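Long-range contact in antifreeze protein (Marinomonas primoryensis, PDB 3P4G), which probably binds ice through ordered surface waters, its right-handed beta-helix being held together by a row of calcium ions: residues G276-Y290 with V300-V313. Sequence-based numbering, arbitrary orientation.
With CA (calcium ion), chain Q; CA (calcium ion), chain P.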
loop_
_atom_site.group_PDB
_atom_site.type_symbol
_atom_site.label_atom_id
_atom_site.label_comp_id
_atom_site.label_asym_id
_atom_site.label_seq_id
_atom_site.Cartn_x
_atom_site.Cartn_y
_atom_site.Cartn_z
ATOM N N GLY A 276 26.946 -0.837 6.415
ATOM C CA GLY A 276 26.495 -2.031 7.157
ATOM C C GLY A 276 27.044 -3.267 6.478
ATOM O O GLY A 276 27.786 -3.206 5.449
ATOM N N ASP A 277 26.648 -4.413 7.024
ATOM C CA ASP A 277 27.158 -5.730 6.622
ATOM C C ASP A 277 26.124 -6.334 5.704
ATOM O O ASP A 277 25.065 -6.793 6.148
ATOM C CB ASP A 277 27.330 -6.578 7.876
ATOM C CG ASP A 277 28.054 -7.857 7.608
ATOM O OD1 ASP A 277 29.092 -7.790 6.916
ATOM O OD2 ASP A 277 27.606 -8.913 8.119
ATOM N N ASP A 278 26.385 -6.220 4.406
ATOM C CA ASP A 278 25.362 -6.482 3.395
ATOM C C ASP A 278 25.681 -7.734 2.560
ATOM O O ASP A 278 26.855 -7.988 2.172
ATOM C CB ASP A 278 25.205 -5.250 2.521
ATOM C CG ASP A 278 24.817 -4.012 3.339
ATOM O OD1 ASP A 278 23.694 -3.966 3.901
ATOM O OD2 ASP A 278 25.658 -3.100 3.448
ATOM N N SER A 279 24.603 -8.471 2.241
ATOM C CA SER A 279 24.644 -9.750 1.529
ATOM C C SER A 279 23.800 -9.740 0.279
ATOM O O SER A 279 22.706 -9.158 0.255
ATOM C CB SER A 279 24.122 -10.913 2.419
ATOM O OG SER A 279 24.848 -11.014 3.647
ATOM N N ILE A 280 24.318 -10.387 -0.744
ATOM C CA ILE A 280 23.552 -10.502 -1.996
ATOM C C ILE A 280 23.613 -11.949 -2.450
ATOM O O ILE A 280 24.688 -12.567 -2.441
ATOM C CB ILE A 280 24.011 -9.489 -3.098
ATOM C CG1 ILE A 280 23.044 -9.525 -4.303
ATOM C CG2 ILE A 280 25.476 -9.741 -3.613
ATOM C CD1 ILE A 280 23.390 -8.539 -5.421
ATOM N N TYR A 281 22.476 -12.465 -2.940
ATOM C CA TYR A 281 22.416 -13.806 -3.464
ATOM C C TYR A 281 21.998 -13.681 -4.925
ATOM O O TYR A 281 20.902 -13.230 -5.215
ATOM C CB TYR A 281 21.344 -14.595 -2.701
ATOM C CG TYR A 281 21.154 -16.036 -3.126
ATOM C CD1 TYR A 281 22.178 -16.757 -3.776
ATOM C CD2 TYR A 281 19.964 -16.715 -2.802
ATOM C CE1 TYR A 281 22.011 -18.070 -4.145
ATOM C CE2 TYR A 281 19.782 -18.071 -3.193
ATOM C CZ TYR A 281 20.816 -18.728 -3.846
ATOM O OH TYR A 281 20.662 -20.060 -4.246
ATOM N N LEU A 282 22.894 -14.073 -5.811
ATOM C CA LEU A 282 22.664 -14.029 -7.266
ATOM C C LEU A 282 22.259 -15.425 -7.695
ATOM O O LEU A 282 23.093 -16.203 -8.179
ATOM C CB LEU A 282 23.954 -13.627 -7.982
ATOM C CG LEU A 282 24.539 -12.246 -7.602
ATOM C CD1 LEU A 282 25.936 -12.012 -8.201
ATOM C CD2 LEU A 282 23.587 -11.123 -8.067
ATOM N N LYS A 283 20.982 -15.747 -7.525
ATOM C CA LYS A 283 20.536 -17.138 -7.728
ATOM C C LYS A 283 20.608 -17.536 -9.212
ATOM O O LYS A 283 20.724 -18.725 -9.549
ATOM C CB LYS A 283 19.108 -17.259 -7.225
ATOM C CG LYS A 283 18.471 -18.654 -7.271
ATOM C CD LYS A 283 17.253 -18.660 -6.315
ATOM C CE LYS A 283 17.002 -20.067 -5.792
ATOM N NZ LYS A 283 16.371 -20.959 -6.836
ATOM N N PHE A 284 20.577 -16.548 -10.108
ATOM C CA PHE A 284 20.509 -16.790 -11.563
ATOM C C PHE A 284 21.871 -17.082 -12.221
ATOM O O PHE A 284 21.921 -17.595 -13.348
ATOM C CB PHE A 284 19.833 -15.587 -12.237
ATOM C CG PHE A 284 19.454 -15.787 -13.706
ATOM C CD1 PHE A 284 18.293 -16.453 -14.058
ATOM C CD2 PHE A 284 20.260 -15.246 -14.729
ATOM C CE1 PHE A 284 17.923 -16.595 -15.416
ATOM C CE2 PHE A 284 19.915 -15.388 -16.082
ATOM C CZ PHE A 284 18.719 -16.053 -16.407
ATOM N N TYR A 285 22.956 -16.782 -11.517
ATOM C CA TYR A 285 24.305 -16.860 -12.088
ATOM C C TYR A 285 25.145 -17.868 -11.345
ATOM O O TYR A 285 25.193 -17.852 -10.113
ATOM C CB TYR A 285 24.984 -15.492 -11.978
ATOM C CG TYR A 285 24.254 -14.395 -12.708
ATOM C CD1 TYR A 285 23.284 -13.586 -12.038
ATOM C CD2 TYR A 285 24.528 -14.148 -14.064
ATOM C CE1 TYR A 285 22.641 -12.564 -12.706
ATOM C CE2 TYR A 285 23.879 -13.144 -14.745
ATOM C CZ TYR A 285 22.924 -12.364 -14.065
ATOM O OH TYR A 285 22.302 -11.363 -14.738
ATOM N N THR A 286 25.804 -18.750 -12.087
ATOM C CA THR A 286 26.751 -19.678 -11.469
ATOM C C THR A 286 28.140 -19.039 -11.391
ATOM O O THR A 286 28.381 -18.030 -12.053
ATOM C CB THR A 286 26.840 -21.011 -12.257
ATOM O OG1 THR A 286 27.202 -20.754 -13.621
ATOM C CG2 THR A 286 25.487 -21.745 -12.274
ATOM N N LYS A 287 29.057 -19.630 -10.621
ATOM C CA LYS A 287 30.429 -19.105 -10.559
ATOM C C LYS A 287 31.034 -18.829 -11.944
ATOM O O LYS A 287 31.654 -17.791 -12.159
ATOM C CB LYS A 287 31.353 -20.047 -9.794
ATOM C CG LYS A 287 31.270 -19.904 -8.335
ATOM C CD LYS A 287 32.289 -20.803 -7.679
ATOM C CE LYS A 287 32.166 -20.761 -6.158
ATOM N NZ LYS A 287 33.322 -21.514 -5.613
ATOM N N GLU A 288 30.799 -19.757 -12.870
ATOM C CA GLU A 288 31.309 -19.693 -14.248
ATOM C C GLU A 288 30.905 -18.403 -14.947
ATOM O O GLU A 288 31.751 -17.757 -15.560
ATOM C CB GLU A 288 30.849 -20.936 -15.044
ATOM C CG GLU A 288 30.974 -20.844 -16.585
ATOM C CD GLU A 288 32.401 -20.992 -17.109
ATOM O OE1 GLU A 288 32.611 -20.718 -18.321
ATOM O OE2 GLU A 288 33.315 -21.370 -16.331
ATOM N N GLN A 289 29.623 -18.030 -14.827
ATOM C CA GLN A 289 29.114 -16.773 -15.396
ATOM C C GLN A 289 29.685 -15.567 -14.689
ATOM O O GLN A 289 30.140 -14.621 -15.333
ATOM C CB GLN A 289 27.592 -16.692 -15.291
ATOM C CG GLN A 289 26.844 -17.359 -16.393
ATOM C CD GLN A 289 26.475 -18.752 -16.020
ATOM O OE1 GLN A 289 27.062 -19.717 -16.544
ATOM N NE2 GLN A 289 25.506 -18.888 -15.087
ATOM N N TYR A 290 29.609 -15.583 -13.354
ATOM C CA TYR A 290 30.182 -14.524 -12.514
ATOM C C TYR A 290 31.654 -14.254 -12.840
ATOM O O TYR A 290 32.071 -13.111 -12.987
ATOM C CB TYR A 290 30.024 -14.904 -11.027
ATOM C CG TYR A 290 30.577 -13.899 -10.043
ATOM C CD1 TYR A 290 31.883 -13.998 -9.579
ATOM C CD2 TYR A 290 29.781 -12.838 -9.575
ATOM C CE1 TYR A 290 32.397 -13.089 -8.650
ATOM C CE2 TYR A 290 30.294 -11.920 -8.646
ATOM C CZ TYR A 290 31.602 -12.051 -8.209
ATOM O OH TYR A 290 32.114 -11.153 -7.323
ATOM N N VAL A 300 28.173 -5.574 -8.335
ATOM C CA VAL A 300 27.873 -6.158 -6.996
ATOM C C VAL A 300 29.033 -6.100 -6.021
ATOM O O VAL A 300 28.887 -6.555 -4.878
ATOM C CB VAL A 300 27.318 -7.634 -7.078
ATOM C CG1 VAL A 300 26.016 -7.666 -7.913
ATOM C CG2 VAL A 300 28.399 -8.608 -7.613
ATOM N N ALA A 301 30.168 -5.576 -6.483
ATOM C CA ALA A 301 31.395 -5.528 -5.690
ATOM C C ALA A 301 31.286 -4.777 -4.383
ATOM O O ALA A 301 32.076 -5.040 -3.463
ATOM C CB ALA A 301 32.526 -4.947 -6.508
ATOM N N ASN A 302 30.320 -3.869 -4.272
ATOM C CA ASN A 302 30.152 -3.111 -3.045
ATOM C C ASN A 302 29.601 -3.992 -1.881
ATOM O O ASN A 302 29.780 -3.641 -0.712
ATOM C CB ASN A 302 29.290 -1.878 -3.298
ATOM C CG ASN A 302 27.869 -2.237 -3.700
ATOM O OD1 ASN A 302 27.545 -2.410 -4.913
ATOM N ND2 ASN A 302 27.044 -2.421 -2.718
ATOM N N PHE A 303 29.034 -5.163 -2.226
ATOM C CA PHE A 303 28.473 -6.069 -1.204
ATOM C C PHE A 303 29.558 -6.817 -0.443
ATOM O O PHE A 303 30.493 -7.338 -1.052
ATOM C CB PHE A 303 27.502 -7.061 -1.802
ATOM C CG PHE A 303 26.136 -6.483 -2.000
ATOM C CD1 PHE A 303 25.859 -5.702 -3.134
ATOM C CD2 PHE A 303 25.120 -6.705 -1.032
ATOM C CE1 PHE A 303 24.552 -5.102 -3.283
ATOM C CE2 PHE A 303 23.834 -6.143 -1.171
ATOM C CZ PHE A 303 23.550 -5.349 -2.301
ATOM N N GLU A 304 29.415 -6.864 0.888
ATOM C CA GLU A 304 30.384 -7.608 1.704
ATOM C C GLU A 304 30.335 -9.135 1.459
ATOM O O GLU A 304 31.368 -9.819 1.526
ATOM C CB GLU A 304 30.225 -7.272 3.183
ATOM C CG GLU A 304 30.656 -5.867 3.522
ATOM C CD GLU A 304 29.661 -4.766 3.193
ATOM O OE1 GLU A 304 28.445 -5.018 2.938
ATOM O OE2 GLU A 304 30.108 -3.609 3.265
ATOM N N HIS A 305 29.156 -9.668 1.190
ATOM C CA HIS A 305 29.005 -11.101 1.040
ATOM C C HIS A 305 28.253 -11.382 -0.221
ATOM O O HIS A 305 27.204 -10.799 -0.445
ATOM C CB HIS A 305 28.247 -11.699 2.229
ATOM C CG HIS A 305 28.777 -11.236 3.546
ATOM N ND1 HIS A 305 29.885 -11.803 4.139
ATOM C CD2 HIS A 305 28.448 -10.163 4.303
ATOM C CE1 HIS A 305 30.159 -11.147 5.255
ATOM N NE2 HIS A 305 29.297 -10.149 5.383
ATOM N N ILE A 306 28.728 -12.352 -0.986
ATOM C CA ILE A 306 28.145 -12.599 -2.305
ATOM C C ILE A 306 28.059 -14.092 -2.534
ATOM O O ILE A 306 29.083 -14.782 -2.549
ATOM C CB ILE A 306 28.931 -11.949 -3.501
ATOM C CG1 ILE A 306 29.149 -10.450 -3.267
ATOM C CG2 ILE A 306 28.182 -12.213 -4.851
ATOM C CD1 ILE A 306 30.141 -9.795 -4.348
ATOM N N ARG A 307 26.834 -14.585 -2.665
ATOM C CA ARG A 307 26.623 -15.997 -2.989
ATOM C C ARG A 307 26.085 -16.091 -4.413
ATOM O O ARG A 307 25.288 -15.264 -4.820
ATOM C CB ARG A 307 25.631 -16.635 -1.979
ATOM C CG ARG A 307 25.246 -18.088 -2.374
ATOM C CD ARG A 307 24.428 -18.778 -1.317
ATOM N NE ARG A 307 25.167 -18.979 -0.053
ATOM C CZ ARG A 307 26.032 -19.963 0.193
ATOM N NH1 ARG A 307 26.316 -20.881 -0.732
ATOM N NH2 ARG A 307 26.602 -20.047 1.393
ATOM N N VAL A 308 26.538 -17.088 -5.178
ATOM C CA VAL A 308 25.977 -17.337 -6.533
ATOM C C VAL A 308 25.278 -18.688 -6.521
ATOM O O VAL A 308 25.148 -19.296 -5.454
ATOM C CB VAL A 308 27.049 -17.170 -7.647
ATOM C CG1 VAL A 308 27.553 -15.713 -7.686
ATOM C CG2 VAL A 308 28.234 -18.124 -7.443
ATOM N N SER A 309 24.818 -19.180 -7.682
ATOM C CA SER A 309 23.891 -20.340 -7.626
ATOM C C SER A 309 24.543 -21.612 -7.104
ATOM O O SER A 309 23.865 -22.493 -6.530
ATOM C CB SER A 309 23.279 -20.616 -9.000
ATOM O OG SER A 309 24.295 -21.065 -9.874
ATOM N N ASP A 310 25.848 -21.734 -7.336
ATOM C CA ASP A 310 26.574 -22.955 -7.005
ATOM C C ASP A 310 27.762 -22.712 -6.063
ATOM O O ASP A 310 28.745 -23.469 -6.056
ATOM C CB ASP A 310 27.008 -23.690 -8.288
ATOM C CG ASP A 310 27.987 -22.865 -9.163
ATOM O OD1 ASP A 310 28.125 -21.634 -8.953
ATOM O OD2 ASP A 310 28.640 -23.474 -10.050
ATOM N N GLY A 311 27.691 -21.646 -5.276
ATOM C CA GLY A 311 28.718 -21.458 -4.227
ATOM C C GLY A 311 28.904 -20.020 -3.799
ATOM O O GLY A 311 28.079 -19.188 -4.096
ATOM N N VAL A 312 30.007 -19.749 -3.108
ATOM C CA VAL A 312 30.288 -18.445 -2.522
ATOM C C VAL A 312 31.434 -17.786 -3.296
ATOM O O VAL A 312 32.443 -18.458 -3.615
ATOM C CB VAL A 312 30.717 -18.590 -1.035
ATOM C CG1 VAL A 312 31.197 -17.238 -0.480
ATOM C CG2 VAL A 312 29.560 -19.138 -0.208
ATOM N N VAL A 313 31.298 -16.500 -3.614
ATOM C CA VAL A 313 32.370 -15.779 -4.317
ATOM C C VAL A 313 32.999 -14.662 -3.500
ATOM O O VAL A 313 34.098 -14.180 -3.813
ATOM C CB VAL A 313 31.967 -15.290 -5.741
ATOM C CG1 VAL A 313 31.686 -16.516 -6.648
ATOM C CG2 VAL A 313 30.785 -14.346 -5.668
HETATM CA CA CA Q . 27.908 -2.449 3.239
HETATM CA CA CA P . 23.280 -1.732 4.416
HETATM O O HOH W 1 30.037 -22.558 -12.198
HETATM O O HOH W 2 27.859 -2.409 0.839
HETATM O O HOH W 3 29.503 -0.678 3.913
#
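Ile280 lies across Phe303, its CB over one face of the ring, 3.8 Å from the centroid, a CH-pi contact in this last turn of the calcium-bound beta-helix. On the same inner face, Ile280 and Ile306 run side by side on parallel strands 279-282 and 305-308, while Val300 CG1 closes on Ile280 CD1. Backbone hydrogen bonds join the strands; that from Arg307 N to Ile280 O is nearly straight (170°). Tyr290, its CG anti to the backbone N (chi1 180°), extends from helix 287-290 against this cluster: Val313 CG2 sits over one ring face, 3.5 Å from CZ, and Val300 CG2 meets the ring edge. With an alanine here, Val313 is likely to lose the ring it packs on, and a gap would probably open beside Val300. Lys287 N donates to the syn side of Asp310 OD1 (2.8 Å), tying the helix start to the turn between strands 305-308 and 311-314.

Beyond this core the contact opens to solvent: Asp277 is exposed, and Ser279 and His305 partly so. His305 NE2 donates a hydrogen bond to Asp277 OD1 (2.8 Å), in the imidazole plane but with the carboxylate perpendicular to it, while ND1 bonds to Ser316 N. The Arg307 chain crosses buried Tyr281 at a slant, its CG 3.6 Å from Tyr281 CD1.

At the strand entrance, Glu304 grips a calcium ion with both oxygens, OE1 also accepting from Asp278 N (2.8 Å) above the carboxylate plane. Two waters, Gly276 O, Asp278 OD2 and Asn274 O share this ion; Asp278 OD1 binds the preceding calcium, so one carboxylate bridges successive sites.

Strand 279-282 lies between strands 260-263 and 305-308, parallel to both; antiparallel strand 311-314 follows at the edge, and Phe303 and Val300 pack on Val271 of strand 270-272.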